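Local coordinates for dihydrodipicolinate synthase (Rhodopseudomonas palustris, PDB 3DZ1), which probably acts as a lyase of the DapA family, condensing pyruvate with an aldehyde as 4-hydroxy-tetrahydrodipicolinate synthases of lysine biosynthesis do, at residues A[46-50]-A[63-67]; A[120-124]-A[154-158]; A[220-226]-A[248-252]. All coordinates share one frame. Numbering follows the deposited sequence.

Overall arrangement
All three contacts belong to one TIM barrel, and each is largely buried. Contact 1 lies deepest, where the end of strand 45-48 meets the helix that follows it, and it is purely aliphatic. Contact 2 is farther out, between helices 117-131 and 152-161 on the outer layer; it grades from isoleucine, valine and phenylalanine on the inside to an exposed glutamine. Contact 3, across the chain's centre from contact 2, joins the turn and helix after the last barrel strand to helix 238-255, and it alone of the three has a hydrogen bond and ring pairs across its segments. No segment is shared, and centres lie about 22 to 32 Å apart.

Contact 1 of 3, residues A[46-50]-A[63-67]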
loop_
_atom_site.group_PDB
_atom_site.type_symbol
_atom_site.label_atom_id
_atom_site.label_comp_id
_atom_site.label_asym_id
_atom_site.label_seq_id
_atom_site.Cartn_x
_atom_site.Cartn_y
_atom_site.Cartn_z
ATOM N N VAL A 46 -14.417 -28.675 -6.374
ATOM C CA VAL A 46 -14.727 -27.774 -5.279
ATOM C C VAL A 46 -13.424 -27.284 -4.661
ATOM O O VAL A 46 -12.491 -28.064 -4.473
ATOM C CB VAL A 46 -15.560 -28.497 -4.183
ATOM C CG1 VAL A 46 -16.017 -27.500 -3.120
ATOM C CG2 VAL A 46 -16.764 -29.193 -4.812
ATOM N N THR A 47 -13.358 -25.991 -4.365
ATOM C CA THR A 47 -12.176 -25.416 -3.732
ATOM C C THR A 47 -12.600 -25.076 -2.308
ATOM O O THR A 47 -13.654 -24.474 -2.096
ATOM C CB THR A 47 -11.704 -24.163 -4.490
ATOM O OG1 THR A 47 -11.329 -24.543 -5.822
ATOM C CG2 THR A 47 -10.491 -23.533 -3.797
ATOM N N VAL A 48 -11.794 -25.483 -1.330
ATOM C CA VAL A 48 -12.139 -25.248 0.064
ATOM C C VAL A 48 -11.097 -24.469 0.859
ATOM O O VAL A 48 -9.946 -24.337 0.442
ATOM C CB VAL A 48 -12.411 -26.585 0.796
ATOM C CG1 VAL A 48 -13.548 -27.321 0.117
ATOM C CG2 VAL A 48 -11.163 -27.446 0.801
ATOM N N LEU A 49 -11.528 -23.968 2.014
ATOM C CA LEU A 49 -10.684 -23.184 2.907
ATOM C C LEU A 49 -10.295 -21.860 2.264
ATOM O O LEU A 49 -11.065 -21.298 1.487
ATOM C CB LEU A 49 -9.439 -23.984 3.318
ATOM C CG LEU A 49 -9.764 -25.254 4.120
ATOM C CD1 LEU A 49 -8.484 -25.931 4.573
ATOM C CD2 LEU A 49 -10.620 -24.886 5.324
ATOM N N GLY A 50 -9.109 -21.356 2.579
ATOM C CA GLY A 50 -8.703 -20.081 2.021
ATOM C C GLY A 50 -9.570 -18.959 2.576
ATOM O O GLY A 50 -10.396 -19.180 3.465
ATOM N N ALA A 63 -9.408 -26.383 10.395
ATOM C CA ALA A 63 -9.142 -26.282 8.963
ATOM C C ALA A 63 -8.940 -27.672 8.362
ATOM O O ALA A 63 -9.467 -27.986 7.296
ATOM C CB ALA A 63 -7.913 -25.424 8.723
ATOM N N GLU A 64 -8.172 -28.505 9.055
ATOM C CA GLU A 64 -7.916 -29.857 8.582
ATOM C C GLU A 64 -9.202 -30.680 8.530
ATOM O O GLU A 64 -9.430 -31.426 7.578
ATOM C CB GLU A 64 -6.878 -30.530 9.485
ATOM C CG GLU A 64 -5.469 -29.966 9.297
ATOM C CD GLU A 64 -4.512 -30.367 10.407
ATOM O OE1 GLU A 64 -4.646 -31.488 10.942
ATOM O OE2 GLU A 64 -3.616 -29.564 10.736
ATOM N N ALA A 65 -10.048 -30.531 9.546
ATOM C CA ALA A 65 -11.308 -31.267 9.600
ATOM C C ALA A 65 -12.245 -30.833 8.473
ATOM O O ALA A 65 -12.856 -31.665 7.809
ATOM C CB ALA A 65 -11.987 -31.055 10.952
ATOM N N VAL A 66 -12.353 -29.527 8.257
ATOM C CA VAL A 66 -13.220 -29.009 7.205
ATOM C C VAL A 66 -12.762 -29.518 5.842
ATOM O O VAL A 66 -13.553 -30.078 5.078
ATOM C CB VAL A 66 -13.222 -27.469 7.200
ATOM C CG1 VAL A 66 -14.058 -26.950 6.038
ATOM C CG2 VAL A 66 -13.780 -26.951 8.521
ATOM N N ALA A 67 -11.482 -29.326 5.543
ATOM C CA ALA A 67 -10.932 -29.770 4.273
ATOM C C ALA A 67 -11.197 -31.258 4.086
ATOM O O ALA A 67 -11.587 -31.693 3.002
ATOM C CB ALA A 67 -9.441 -29.498 4.226
#
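Leu-49 reaches over one turn of the helix at 63-67 and has the largest share of the surface buried between the two segments. Its CD1 sits 3.7 Å from CB of Ala-67 and 4.2 Å from CB of Ala-63, and it also rests 3.6 Å from the carbonyl O of Ala-63, the same O that accepts the helical hydrogen bond from N of Ala-67 at 3.0 Å. The other methyl, CD2, lies 4.1 Å from CG1 of Val-66. Two alanines one turn apart leave room for the leucine to lie close to the helix backbone. This is the first half of a beta-alpha-beta unit of the TIM barrel: strand 45-48 runs out into a loop, and helix 60-73 returns along the outside before strand 78-82. Val-48 also directs its CA-to-CB bond outward to the helix. Its CG2 is 4.2 Å from Ala-67 CA and 4.3 Å from Ala-67 CB. Two successive residues can face the helix because the backbone turns at Leu-49, whose phi is positive (66°). Beside them, Val-79 and Val-81 of the next strand touch Val-48, while Leu-94 of helix 88-101 packs on Leu-49.

Contact 2 of 3, residues A[120-124]-A[154-158]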
loop_
_atom_site.group_PDB
_atom_site.type_symbol
_atom_site.label_atom_id
_atom_site.label_comp_id
_atom_site.label_asym_id
_atom_site.label_seq_id
_atom_site.Cartn_x
_atom_site.Cartn_y
_atom_site.Cartn_z
ATOM N N ILE A 120 8.729 -12.697 -6.698
ATOM C CA ILE A 120 7.590 -13.552 -7.017
ATOM C C ILE A 120 8.017 -14.955 -7.438
ATOM O O ILE A 120 7.550 -15.944 -6.873
ATOM C CB ILE A 120 6.714 -12.920 -8.132
ATOM C CG1 ILE A 120 6.103 -11.615 -7.617
ATOM C CG2 ILE A 120 5.591 -13.880 -8.544
ATOM C CD1 ILE A 120 5.388 -10.803 -8.675
ATOM N N THR A 121 8.915 -15.058 -8.413
ATOM C CA THR A 121 9.346 -16.376 -8.861
ATOM C C THR A 121 10.078 -17.127 -7.756
ATOM O O THR A 121 9.924 -18.341 -7.614
ATOM C CB THR A 121 10.236 -16.293 -10.121
ATOM O OG1 THR A 121 11.334 -15.407 -9.885
ATOM C CG2 THR A 121 9.425 -15.787 -11.300
ATOM N N THR A 122 10.864 -16.412 -6.958
ATOM C CA THR A 122 11.580 -17.057 -5.870
ATOM C C THR A 122 10.615 -17.627 -4.837
ATOM O O THR A 122 10.794 -18.751 -4.369
ATOM C CB THR A 122 12.544 -16.080 -5.171
ATOM O OG1 THR A 122 13.653 -15.823 -6.036
ATOM C CG2 THR A 122 13.054 -16.666 -3.849
ATOM N N TYR A 123 9.592 -16.855 -4.481
ATOM C CA TYR A 123 8.628 -17.314 -3.492
ATOM C C TYR A 123 8.008 -18.651 -3.877
ATOM O O TYR A 123 7.946 -19.580 -3.067
ATOM C CB TYR A 123 7.500 -16.301 -3.302
ATOM C CG TYR A 123 6.460 -16.808 -2.336
ATOM C CD1 TYR A 123 6.703 -16.805 -0.964
ATOM C CD2 TYR A 123 5.276 -17.386 -2.795
ATOM C CE1 TYR A 123 5.798 -17.372 -0.070
ATOM C CE2 TYR A 123 4.363 -17.959 -1.907
ATOM C CZ TYR A 123 4.632 -17.950 -0.547
ATOM O OH TYR A 123 3.751 -18.531 0.336
ATOM N N PHE A 124 7.539 -18.749 -5.112
ATOM C CA PHE A 124 6.907 -19.978 -5.547
ATOM C C PHE A 124 7.844 -21.171 -5.641
ATOM O O PHE A 124 7.410 -22.305 -5.459
ATOM C CB PHE A 124 6.136 -19.726 -6.841
ATOM C CG PHE A 124 4.865 -18.958 -6.611
ATOM C CD1 PHE A 124 3.819 -19.537 -5.898
ATOM C CD2 PHE A 124 4.748 -17.631 -7.010
ATOM C CE1 PHE A 124 2.680 -18.807 -5.578
ATOM C CE2 PHE A 124 3.613 -16.891 -6.695
ATOM C CZ PHE A 124 2.579 -17.481 -5.976
ATOM N N VAL A 154 5.774 -13.620 -16.165
ATOM C CA VAL A 154 6.106 -14.060 -14.813
ATOM C C VAL A 154 5.328 -15.338 -14.521
ATOM O O VAL A 154 5.853 -16.283 -13.926
ATOM C CB VAL A 154 5.757 -12.977 -13.752
ATOM C CG1 VAL A 154 5.658 -13.607 -12.363
ATOM C CG2 VAL A 154 6.832 -11.899 -13.741
ATOM N N ILE A 155 4.067 -15.362 -14.938
ATOM C CA ILE A 155 3.242 -16.539 -14.733
ATOM C C ILE A 155 3.871 -17.711 -15.479
ATOM O O ILE A 155 4.004 -18.802 -14.926
ATOM C CB ILE A 155 1.806 -16.309 -15.247
ATOM C CG1 ILE A 155 1.094 -15.306 -14.334
ATOM C CG2 ILE A 155 1.043 -17.641 -15.302
ATOM C CD1 ILE A 155 -0.263 -14.860 -14.836
ATOM N N ARG A 156 4.267 -17.477 -16.729
ATOM C CA ARG A 156 4.885 -18.525 -17.535
ATOM C C ARG A 156 6.120 -19.099 -16.847
ATOM O O ARG A 156 6.325 -20.317 -16.829
ATOM C CB ARG A 156 5.272 -17.985 -18.915
ATOM C CG ARG A 156 6.048 -18.990 -19.766
ATOM C CD ARG A 156 6.337 -18.444 -21.154
ATOM N NE ARG A 156 7.175 -17.251 -21.108
ATOM C CZ ARG A 156 7.488 -16.516 -22.170
ATOM N NH1 ARG A 156 7.032 -16.849 -23.369
ATOM N NH2 ARG A 156 8.256 -15.444 -22.029
ATOM N N GLN A 157 6.942 -18.220 -16.283
ATOM C CA GLN A 157 8.148 -18.643 -15.585
ATOM C C GLN A 157 7.814 -19.488 -14.358
ATOM O O GLN A 157 8.431 -20.529 -14.126
ATOM C CB GLN A 157 8.967 -17.417 -15.173
ATOM C CG GLN A 157 10.198 -17.730 -14.339
ATOM C CD GLN A 157 11.215 -16.605 -14.386
ATOM O OE1 GLN A 157 10.852 -15.427 -14.400
ATOM N NE2 GLN A 157 12.494 -16.962 -14.402
ATOM N N ILE A 158 6.841 -19.035 -13.573
ATOM C CA ILE A 158 6.424 -19.761 -12.374
ATOM C C ILE A 158 6.006 -21.179 -12.739
ATOM O O ILE A 158 6.395 -22.146 -12.079
ATOM C CB ILE A 158 5.223 -19.072 -11.689
ATOM C CG1 ILE A 158 5.645 -17.710 -11.146
ATOM C CG2 ILE A 158 4.675 -19.957 -10.573
ATOM C CD1 ILE A 158 4.489 -16.872 -10.635
#
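The helical segments 120-124 and 154-158 run side by side, their axes 9.8 Å apart at closest and their N-to-C directions 25° apart. Helix 117-131 follows strand 105-108 and helix 152-161 follows strand 137-141, so this is the near-parallel packing of successive outer helices of a TIM (beta/alpha)8 barrel, away from the predicted pyruvate site. CA atoms come nearest at Thr-121 and Ile-158, 5.7 Å apart; these two residues have the largest areas covered, and nearly the same. With chi1 m and chi2 t Ile-158 is extended, so although its CA-to-CB bond points sideways, CD1 is carried into the gap, 3.8 Å from CG2 of Ile-120 and 3.7 Å from CD2 of Phe-124. Ile-120 has the same mt rotamer, and its CG2 also meets CG1 of Val-154 at 3.8 Å. Phe-124, at chi1 -74°, turns its ring inward to the barrel, where it meets Trp-137 and Leu-139 of strand 137-141; Ile-158 touches the same two residues.

Thr-121 takes the p rotamer. That lets OG1 bond back to the carbonyl O of Asp-117 and puts CG2 across the interface, 4.2 Å from CG1 of Ile-158. Gln-157, at chi1 175°, extends along the outer margin and brings OE1 within 3.4 Å of the Thr-121 CG2. No hydrogen bond links the two segments, and the threonine hydroxyl is satisfied within its own helix; what holds the pair together is therefore the fit of aliphatic and aromatic surfaces, with the polar glutamine left at the exposed border.

Contact 3 of 3, residues A[220-226]-A[248-252]; sequences YCFPDML and HLPLI
A tyrosine-histidine hydrogen bond lies inside an otherwise hydrophobic interface: OH of Tyr-220 is 2.7 Å from ND1 of His-248, and either may be the donor. Build 220-222 as a turn (phi/psi -58/137, -65/-3, -128/61), with Phe-222 the N-cap residue of the helix starting at Pro-223; its carbonyl O accepts from N of Met-225 (3.0 Å) and N of Leu-226 (3.2 Å). Residues 248-252 are helical, kinked around Pro-250. CA atoms come nearest at Tyr-220 and Ile-252 (6.8 Å) and at Met-225 and His-248 (8.5 Å).

Tyr-220 (chi1 t, chi2 51°) reaches toward helix segment 248-252. CG1 of Ile-252 lies over its face in a CH-pi contact, 3.7 Å from the ring centroid, while CG of Leu-251 approaches the ring edge at CE1, 3.9 Å away. His-248 (chi1 -78°, chi2 -91°) meets the tyrosine ring rim to rim, planes at 87°, and forms an offset edge-to-face pair on the face of Phe-222, centroids 5.7 Å apart and planes at 60°, completing a three-ring aromatic cluster. Leu-251 (tp) puts CD2 3.9 Å from SG of Cys-221 and 3.8 Å from CE2 of Phe-222 (chi1 m, chi2 -83°). CG of selenomethionine Met-225 stands 3.4 Å from NE2 of His-248.

The contact joins the helix start after strand 215-218, eighth and last of the TIM barrel and carrying the predicted pyruvate-binding Met-217, to helix 238-255, which follows the (beta/alpha)8 barrel in the chain. Helix 289-301 covers Phe-222 and Leu-251 through Leu-299, helix 28-40 packs on Pro-223 through Phe-37, and Leu-249 meets Leu-249 of a second subunit.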
loop_
_atom_site.group_PDB
_atom_site.type_symbol
_atom_site.label_atom_id
_atom_site.label_comp_id
_atom_site.label_asym_id
_atom_site.label_seq_id
_atom_site.Cartn_x
_atom_site.Cartn_y
_atom_site.Cartn_z
ATOM N N TYR A 220 -19.845 -17.743 -6.578
ATOM C CA TYR A 220 -21.187 -17.226 -6.858
ATOM C C TYR A 220 -22.262 -18.176 -6.321
ATOM O O TYR A 220 -22.152 -19.398 -6.478
ATOM C CB TYR A 220 -21.356 -17.033 -8.370
ATOM C CG TYR A 220 -22.683 -16.437 -8.785
ATOM C CD1 TYR A 220 -23.163 -15.263 -8.197
ATOM C CD2 TYR A 220 -23.453 -17.036 -9.781
ATOM C CE1 TYR A 220 -24.380 -14.704 -8.593
ATOM C CE2 TYR A 220 -24.666 -16.487 -10.184
ATOM C CZ TYR A 220 -25.124 -15.322 -9.588
ATOM O OH TYR A 220 -26.324 -14.783 -9.995
ATOM N N CYS A 221 -23.299 -17.610 -5.699
ATOM C CA CYS A 221 -24.378 -18.404 -5.109
ATOM C C CYS A 221 -25.233 -19.221 -6.077
ATOM O O CYS A 221 -26.134 -19.945 -5.652
ATOM C CB CYS A 221 -25.276 -17.519 -4.226
ATOM S SG CYS A 221 -25.979 -16.068 -5.027
ATOM N N PHE A 222 -24.965 -19.100 -7.375
ATOM C CA PHE A 222 -25.681 -19.889 -8.370
ATOM C C PHE A 222 -24.655 -20.581 -9.258
ATOM O O PHE A 222 -24.598 -20.354 -10.468
ATOM C CB PHE A 222 -26.617 -19.016 -9.204
ATOM C CG PHE A 222 -27.904 -18.690 -8.507
ATOM C CD1 PHE A 222 -28.966 -19.590 -8.527
ATOM C CD2 PHE A 222 -28.043 -17.502 -7.792
ATOM C CE1 PHE A 222 -30.151 -19.313 -7.842
ATOM C CE2 PHE A 222 -29.224 -17.215 -7.106
ATOM C CZ PHE A 222 -30.279 -18.123 -7.130
ATOM N N PRO A 223 -23.816 -21.438 -8.657
ATOM C CA PRO A 223 -22.804 -22.137 -9.449
ATOM C C PRO A 223 -23.495 -23.006 -10.487
ATOM O O PRO A 223 -22.941 -23.268 -11.555
ATOM C CB PRO A 223 -22.046 -22.948 -8.401
ATOM C CG PRO A 223 -23.109 -23.250 -7.387
ATOM C CD PRO A 223 -23.830 -21.930 -7.268
ATOM N N ASP A 224 -24.713 -23.441 -10.166
ATOM C CA ASP A 224 -25.486 -24.268 -11.074
ATOM C C ASP A 224 -25.770 -23.533 -12.386
ATOM O O ASP A 224 -25.762 -24.143 -13.461
ATOM C CB ASP A 224 -26.792 -24.742 -10.394
ATOM C CG ASP A 224 -27.581 -23.610 -9.735
ATOM O OD1 ASP A 224 -26.972 -22.720 -9.107
ATOM O OD2 ASP A 224 -28.828 -23.627 -9.820
HETATM N N MSE A 225 -25.989 -22.222 -12.312
HETATM C CA MSE A 225 -26.258 -21.454 -13.520
HETATM C C MSE A 225 -24.980 -21.103 -14.281
HETATM O O MSE A 225 -25.004 -20.970 -15.501
HETATM C CB MSE A 225 -27.049 -20.189 -13.184
HETATM C CG MSE A 225 -28.455 -20.473 -12.660
HETATM SE SE MSE A 225 -29.563 -21.520 -13.888
HETATM C CE MSE A 225 -29.285 -23.273 -13.135
ATOM N N LEU A 226 -23.864 -20.943 -13.577
ATOM C CA LEU A 226 -22.619 -20.649 -14.272
ATOM C C LEU A 226 -22.159 -21.913 -15.006
ATOM O O LEU A 226 -21.419 -21.836 -15.991
ATOM C CB LEU A 226 -21.546 -20.154 -13.297
ATOM C CG LEU A 226 -21.847 -18.807 -12.627
ATOM C CD1 LEU A 226 -20.589 -18.301 -11.927
ATOM C CD2 LEU A 226 -22.309 -17.787 -13.667
ATOM N N HIS A 248 -27.765 -12.850 -14.828
ATOM C CA HIS A 248 -27.143 -13.019 -13.520
ATOM C C HIS A 248 -26.208 -11.886 -13.120
ATOM O O HIS A 248 -25.903 -11.721 -11.947
ATOM C CB HIS A 248 -26.382 -14.347 -13.479
ATOM C CG HIS A 248 -27.273 -15.533 -13.290
ATOM N ND1 HIS A 248 -27.582 -16.036 -12.044
ATOM C CD2 HIS A 248 -27.995 -16.255 -14.178
ATOM C CE1 HIS A 248 -28.459 -17.015 -12.173
ATOM N NE2 HIS A 248 -28.727 -17.168 -13.458
ATOM N N LEU A 249 -25.768 -11.092 -14.087
ATOM C CA LEU A 249 -24.829 -10.016 -13.787
ATOM C C LEU A 249 -25.240 -9.075 -12.653
ATOM O O LEU A 249 -24.397 -8.669 -11.850
ATOM C CB LEU A 249 -24.527 -9.214 -15.057
ATOM C CG LEU A 249 -23.390 -8.197 -14.926
ATOM C CD1 LEU A 249 -22.125 -8.891 -14.423
ATOM C CD2 LEU A 249 -23.143 -7.538 -16.278
ATOM N N PRO A 250 -26.529 -8.709 -12.567
ATOM C CA PRO A 250 -26.928 -7.811 -11.478
ATOM C C PRO A 250 -26.594 -8.396 -10.106
ATOM O O PRO A 250 -26.096 -7.689 -9.231
ATOM C CB PRO A 250 -28.431 -7.655 -11.697
ATOM C CG PRO A 250 -28.538 -7.703 -13.188
ATOM C CD PRO A 250 -27.634 -8.886 -13.526
ATOM N N LEU A 251 -26.858 -9.687 -9.920
ATOM C CA LEU A 251 -26.573 -10.342 -8.645
ATOM C C LEU A 251 -25.094 -10.662 -8.529
ATOM O O LEU A 251 -24.520 -10.591 -7.446
ATOM C CB LEU A 251 -27.405 -11.619 -8.494
ATOM C CG LEU A 251 -27.231 -12.385 -7.180
ATOM C CD1 LEU A 251 -27.581 -11.483 -6.003
ATOM C CD2 LEU A 251 -28.119 -13.628 -7.197
ATOM N N ILE A 252 -24.468 -11.029 -9.641
ATOM C CA ILE A 252 -23.041 -11.314 -9.628
ATOM C C ILE A 252 -22.301 -10.077 -9.120
ATOM O O ILE A 252 -21.423 -10.175 -8.258
ATOM C CB ILE A 252 -22.524 -11.661 -11.047
ATOM C CG1 ILE A 252 -23.004 -13.061 -11.438
ATOM C CG2 ILE A 252 -20.998 -11.552 -11.098
ATOM C CD1 ILE A 252 -22.713 -13.443 -12.881
#